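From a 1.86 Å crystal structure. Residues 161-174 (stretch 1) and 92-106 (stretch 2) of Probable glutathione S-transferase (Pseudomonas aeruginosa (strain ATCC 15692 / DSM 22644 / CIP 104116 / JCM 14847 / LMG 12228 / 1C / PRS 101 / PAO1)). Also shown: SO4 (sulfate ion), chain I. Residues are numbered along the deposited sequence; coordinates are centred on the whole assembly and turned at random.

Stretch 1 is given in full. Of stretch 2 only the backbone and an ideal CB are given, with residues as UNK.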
# COMPACT_ATOMS: atom_id res chain seq x y z
N GLY B 161 -7.39 -3.42 -14.99
CA GLY B 161 -7.93 -3.08 -13.67
C GLY B 161 -6.84 -2.56 -12.76
O GLY B 161 -5.83 -2.02 -13.28
N ILE B 162 -7.05 -2.70 -11.46
CA ILE B 162 -6.15 -2.10 -10.45
C ILE B 162 -4.70 -2.53 -10.69
O ILE B 162 -3.79 -1.72 -10.48
CB ILE B 162 -6.65 -2.41 -9.03
CG1 ILE B 162 -5.84 -1.59 -8.03
CG2 ILE B 162 -6.62 -3.88 -8.72
CD1 ILE B 162 -6.34 -1.69 -6.60
N VAL B 163 -4.44 -3.76 -11.17
CA VAL B 163 -3.05 -4.22 -11.34
C VAL B 163 -2.36 -3.35 -12.40
O VAL B 163 -1.19 -2.85 -12.16
CB VAL B 163 -3.04 -5.72 -11.67
CG1 VAL B 163 -1.71 -6.13 -12.22
CG2 VAL B 163 -3.40 -6.55 -10.45
N GLU B 164 -3.03 -3.10 -13.54
CA GLU B 164 -2.44 -2.35 -14.67
C GLU B 164 -2.39 -0.88 -14.26
O GLU B 164 -1.47 -0.17 -14.69
CB GLU B 164 -3.21 -2.60 -15.97
CG GLU B 164 -3.05 -4.05 -16.49
CD GLU B 164 -3.86 -5.12 -15.77
OE1 GLU B 164 -4.92 -4.79 -15.11
OE2 GLU B 164 -3.44 -6.32 -15.87
N CYS B 165 -3.33 -0.41 -13.45
CA CYS B 165 -3.28 0.99 -12.96
C CYS B 165 -1.96 1.19 -12.18
O CYS B 165 -1.37 2.30 -12.25
CB CYS B 165 -4.45 1.33 -12.07
SG CYS B 165 -6.04 1.38 -12.91
N CYS B 166 -1.46 0.17 -11.47
CA CYS B 166 -0.22 0.28 -10.67
C CYS B 166 1.01 -0.06 -11.53
O CYS B 166 2.06 0.61 -11.37
CB CYS B 166 -0.28 -0.62 -9.45
SG CYS B 166 -1.56 -0.09 -8.29
N LEU B 167 0.94 -1.07 -12.40
CA LEU B 167 2.15 -1.50 -13.13
C LEU B 167 2.59 -0.49 -14.18
O LEU B 167 3.82 -0.26 -14.34
CB LEU B 167 1.93 -2.87 -13.74
CG LEU B 167 2.45 -3.99 -12.84
CD1 LEU B 167 1.89 -5.37 -13.23
CD2 LEU B 167 3.98 -3.98 -12.82
N VAL B 168 1.67 0.05 -14.95
CA VAL B 168 2.05 0.90 -16.11
C VAL B 168 2.84 2.09 -15.59
O VAL B 168 3.88 2.40 -16.14
CB VAL B 168 0.83 1.26 -16.96
CG1 VAL B 168 1.05 2.48 -17.84
CG2 VAL B 168 0.43 0.04 -17.78
N PRO B 169 2.40 2.80 -14.53
CA PRO B 169 3.22 3.90 -14.04
C PRO B 169 4.59 3.46 -13.51
O PRO B 169 5.63 4.12 -13.77
CB PRO B 169 2.29 4.54 -12.98
CG PRO B 169 0.90 4.19 -13.44
CD PRO B 169 1.07 2.73 -13.88
N GLN B 170 4.64 2.32 -12.84
CA GLN B 170 5.89 1.80 -12.26
C GLN B 170 6.89 1.43 -13.40
O GLN B 170 8.12 1.70 -13.25
CB GLN B 170 5.58 0.59 -11.38
CG GLN B 170 6.82 -0.04 -10.75
CD GLN B 170 7.46 1.00 -9.88
OE1 GLN B 170 8.47 1.62 -10.26
NE2 GLN B 170 6.85 1.24 -8.73
N LEU B 171 6.44 0.79 -14.48
CA LEU B 171 7.36 0.45 -15.62
C LEU B 171 7.84 1.73 -16.32
O LEU B 171 9.05 1.85 -16.59
CB LEU B 171 6.65 -0.51 -16.58
CG LEU B 171 6.41 -1.90 -16.03
CD1 LEU B 171 5.44 -2.66 -16.93
CD2 LEU B 171 7.74 -2.64 -15.89
N ALA B 172 6.97 2.73 -16.53
CA ALA B 172 7.40 3.99 -17.18
C ALA B 172 8.53 4.61 -16.34
O ALA B 172 9.55 4.97 -16.89
CB ALA B 172 6.24 4.94 -17.35
N ASN B 173 8.37 4.59 -15.03
CA ASN B 173 9.33 5.18 -14.06
C ASN B 173 10.64 4.42 -14.13
O ASN B 173 11.71 5.09 -14.18
CB ASN B 173 8.83 5.11 -12.62
CG ASN B 173 7.99 6.28 -12.21
OD1 ASN B 173 7.95 7.29 -12.91
ND2 ASN B 173 7.32 6.12 -11.06
N ALA B 174 10.57 3.09 -14.04
CA ALA B 174 11.78 2.23 -14.06
C ALA B 174 12.54 2.46 -15.38
O ALA B 174 13.82 2.53 -15.35
CB ALA B 174 11.43 0.78 -13.85
N UNK B 92 -5.53 -12.03 -5.12
CA UNK B 92 -4.40 -12.13 -6.07
C UNK B 92 -4.13 -10.78 -6.75
O UNK B 92 -2.97 -10.43 -6.89
CB UNK B 92 -4.69 -13.20 -7.13
N UNK B 93 -5.16 -10.08 -7.18
CA UNK B 93 -4.99 -8.75 -7.84
C UNK B 93 -4.43 -7.76 -6.80
O UNK B 93 -3.45 -7.06 -7.10
CB UNK B 93 -6.31 -8.24 -8.41
N UNK B 94 -4.97 -7.75 -5.57
CA UNK B 94 -4.46 -6.83 -4.51
C UNK B 94 -3.03 -7.20 -4.11
O UNK B 94 -2.26 -6.27 -3.86
CB UNK B 94 -5.36 -6.87 -3.28
N UNK B 95 -2.66 -8.46 -4.19
CA UNK B 95 -1.28 -8.89 -3.83
C UNK B 95 -0.31 -8.21 -4.80
O UNK B 95 0.76 -7.70 -4.34
CB UNK B 95 -1.13 -10.41 -3.89
N UNK B 96 -0.60 -8.27 -6.11
CA UNK B 96 0.30 -7.68 -7.12
C UNK B 96 0.25 -6.16 -7.04
O UNK B 96 1.30 -5.53 -7.11
CB UNK B 96 -0.08 -8.15 -8.53
N UNK B 97 -0.93 -5.57 -6.93
CA UNK B 97 -1.07 -4.09 -6.83
C UNK B 97 -0.30 -3.55 -5.61
O UNK B 97 0.36 -2.52 -5.75
CB UNK B 97 -2.55 -3.70 -6.73
N UNK B 98 -0.38 -4.24 -4.47
CA UNK B 98 0.21 -3.81 -3.18
C UNK B 98 1.70 -4.08 -3.22
O UNK B 98 2.43 -3.27 -2.65
CB UNK B 98 -0.43 -4.53 -1.99
N UNK B 99 2.14 -5.09 -3.97
CA UNK B 99 3.60 -5.25 -4.18
C UNK B 99 4.20 -3.99 -4.79
O UNK B 99 5.26 -3.51 -4.32
CB UNK B 99 3.89 -6.45 -5.08
N UNK B 100 3.60 -3.48 -5.85
CA UNK B 100 4.04 -2.21 -6.48
C UNK B 100 3.85 -1.03 -5.50
O UNK B 100 4.83 -0.30 -5.28
CB UNK B 100 3.26 -1.95 -7.77
N UNK B 101 2.67 -0.89 -4.91
CA UNK B 101 2.26 0.33 -4.18
C UNK B 101 2.93 0.41 -2.80
O UNK B 101 2.99 1.50 -2.27
CB UNK B 101 0.74 0.36 -4.02
N UNK B 102 3.32 -0.71 -2.22
CA UNK B 102 3.93 -0.81 -0.86
C UNK B 102 5.43 -1.11 -0.93
O UNK B 102 6.15 -0.56 -0.11
CB UNK B 102 3.23 -1.90 -0.04
N UNK B 103 5.89 -1.95 -1.86
CA UNK B 103 7.25 -2.55 -1.82
C UNK B 103 8.16 -1.96 -2.88
O UNK B 103 9.37 -2.25 -2.81
CB UNK B 103 7.17 -4.07 -2.01
N UNK B 104 7.64 -1.21 -3.86
CA UNK B 104 8.53 -0.58 -4.89
C UNK B 104 8.41 0.94 -4.84
O UNK B 104 9.42 1.61 -4.46
CB UNK B 104 8.18 -1.08 -6.29
N UNK B 105 7.25 1.47 -5.24
CA UNK B 105 7.06 2.91 -5.51
C UNK B 105 7.43 3.76 -4.30
O UNK B 105 8.11 4.78 -4.47
CB UNK B 105 5.61 3.19 -5.91
N UNK B 106 7.04 3.43 -3.04
CA UNK B 106 7.34 4.34 -1.92
C UNK B 106 8.84 4.62 -1.70
O UNK B 106 9.17 5.70 -1.22
CB UNK B 106 6.75 3.75 -0.63
S SO4 I . 5.39 10.40 -7.33
O1 SO4 I . 4.14 9.78 -7.03
O2 SO4 I . 6.34 10.19 -6.28
O3 SO4 I . 6.00 9.87 -8.53
O4 SO4 I . 5.15 11.81 -7.47

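The helix through positions 92-103 runs at 25° to helix 162-174, in the same general direction, with 8.6 Å between axes at closest approach.

At 92 nothing of stretch 1 lies within 5.5 Å of the ideal CB, so the contact sets little limit; the residue is Gln92, whose end leads away.

Position 93 points sideways, its ideal CB 3.9 Å from Val163 CG2 and 4.4 Å from Ile162 CG2. A small residue suits this spacing. It is Ala93, with CB 4.0 Å from Val163 CG2.

Position 94 points away, so only a long side chain could bend back. Leu94 does: its CD2 reaches 4.1 Å from Ile162 CD1. Position 95 also points away and leaves the choice open, polar or apolar; it is Glu95, bonded elsewhere in the structure.

Position 96 points toward stretch 1, its ideal CB 4.2 Å from Val163 CG2, with the Leu167 side chain further along. A branched aliphatic chain or methionine would suit. Leu96 (t, p) places CD2 3.5 Å from Val163 CG1 and 4.2 Å from Leu167 CD1.

At 97 the CA atoms come closest, 4.9 Å from Val163 CA to that of 97. The ideal CB points toward stretch 1, 4.1 Å from both Cys166 SG and Ile162 CG1, favouring glycine, alanine or serine. Ala97 packs its CB 4.0 Å from Cys166 SG.

At 98 and 99 stretch 1 has nothing within 5.5 Å of the ideal CB and does not choose between polar and apolar; they are Leu98 and Leu99, which make no contact here.

Position 100 points toward stretch 1, its ideal CB 4.1 Å from Cys166 CB and 4.9 Å from Gln170 NE2. A medium aliphatic residue is expected. Val100 (t) uses both methyls: CG1 is 3.6 Å from Cys166 O, and CG2 is 4.2 Å from Leu167 CD2.

Position 101 is sideways, its ideal CB 4.9 Å from Cys166 SG; a small residue suffices, and Ala101 barely participates. Positions 102 and 103 are out of reach, so polar or apolar would do: Cys102 and Asp103.

Position 104 points toward stretch 1, its ideal CB 3.6 Å from Gln170 NE2; an acceptor or an aliphatic chain could serve. Ile104 supplies the latter, its CG2 3.3 Å from Gln170 NE2.

Position 105 is sideways, its ideal CB also 3.6 Å from Gln170 NE2, with Asn173 and a sulfate beyond. A polar or cationic side chain is plausible. His105 NE2 donates a hydrogen bond to sulfate O1 (3.2 Å).

Position 106 points away; stretch 1 leaves the choice open, and a phi of -59° allows proline among others; it is Pro106, without contact here.

Stretch 2 (92-106) QALELALLVACDIHP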
# COMPACT_ATOMS: atom_id res chain seq x y z
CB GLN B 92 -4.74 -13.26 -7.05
CG GLN B 92 -4.58 -14.62 -6.39
CD GLN B 92 -4.94 -15.77 -7.31
OE1 GLN B 92 -5.76 -15.64 -8.22
NE2 GLN B 92 -4.41 -16.94 -6.98
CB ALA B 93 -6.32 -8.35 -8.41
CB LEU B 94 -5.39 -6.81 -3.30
CG LEU B 94 -6.79 -6.28 -3.58
CD1 LEU B 94 -7.71 -6.46 -2.35
CD2 LEU B 94 -6.71 -4.83 -4.01
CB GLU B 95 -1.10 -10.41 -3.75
CG GLU B 95 0.39 -10.81 -3.60
CD GLU B 95 0.85 -11.92 -2.66
OE1 GLU B 95 0.42 -13.03 -2.90
OE2 GLU B 95 1.79 -11.70 -1.75
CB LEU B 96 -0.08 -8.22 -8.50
CG LEU B 96 0.80 -7.76 -9.64
CD1 LEU B 96 2.27 -7.91 -9.34
CD2 LEU B 96 0.43 -8.55 -10.88
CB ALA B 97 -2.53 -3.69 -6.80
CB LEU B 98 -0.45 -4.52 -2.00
CG LEU B 98 -1.87 -4.03 -1.77
CD1 LEU B 98 -2.63 -5.07 -0.95
CD2 LEU B 98 -1.87 -2.67 -1.08
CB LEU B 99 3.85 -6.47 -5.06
CG LEU B 99 5.28 -6.73 -5.51
CD1 LEU B 99 6.19 -7.05 -4.32
CD2 LEU B 99 5.25 -7.92 -6.45
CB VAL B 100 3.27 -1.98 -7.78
CG1 VAL B 100 3.67 -0.64 -8.38
CG2 VAL B 100 3.55 -3.16 -8.72
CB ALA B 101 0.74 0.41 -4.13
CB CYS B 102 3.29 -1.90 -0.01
SG CYS B 102 1.55 -1.59 0.28
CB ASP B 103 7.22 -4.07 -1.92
CG ASP B 103 6.52 -4.72 -0.72
OD1 ASP B 103 6.24 -3.98 0.26
OD2 ASP B 103 6.19 -5.91 -0.80
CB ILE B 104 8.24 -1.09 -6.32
CG1 ILE B 104 8.20 -2.61 -6.40
CG2 ILE B 104 9.25 -0.48 -7.26
CD1 ILE B 104 7.84 -3.14 -7.77
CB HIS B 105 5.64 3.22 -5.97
CG HIS B 105 5.50 4.66 -6.30
ND1 HIS B 105 6.24 5.23 -7.31
CD2 HIS B 105 4.81 5.64 -5.69
CE1 HIS B 105 5.98 6.52 -7.32
NE2 HIS B 105 5.11 6.79 -6.34
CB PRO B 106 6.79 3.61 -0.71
CG PRO B 106 5.69 2.74 -1.28
CD PRO B 106 6.28 2.25 -2.61
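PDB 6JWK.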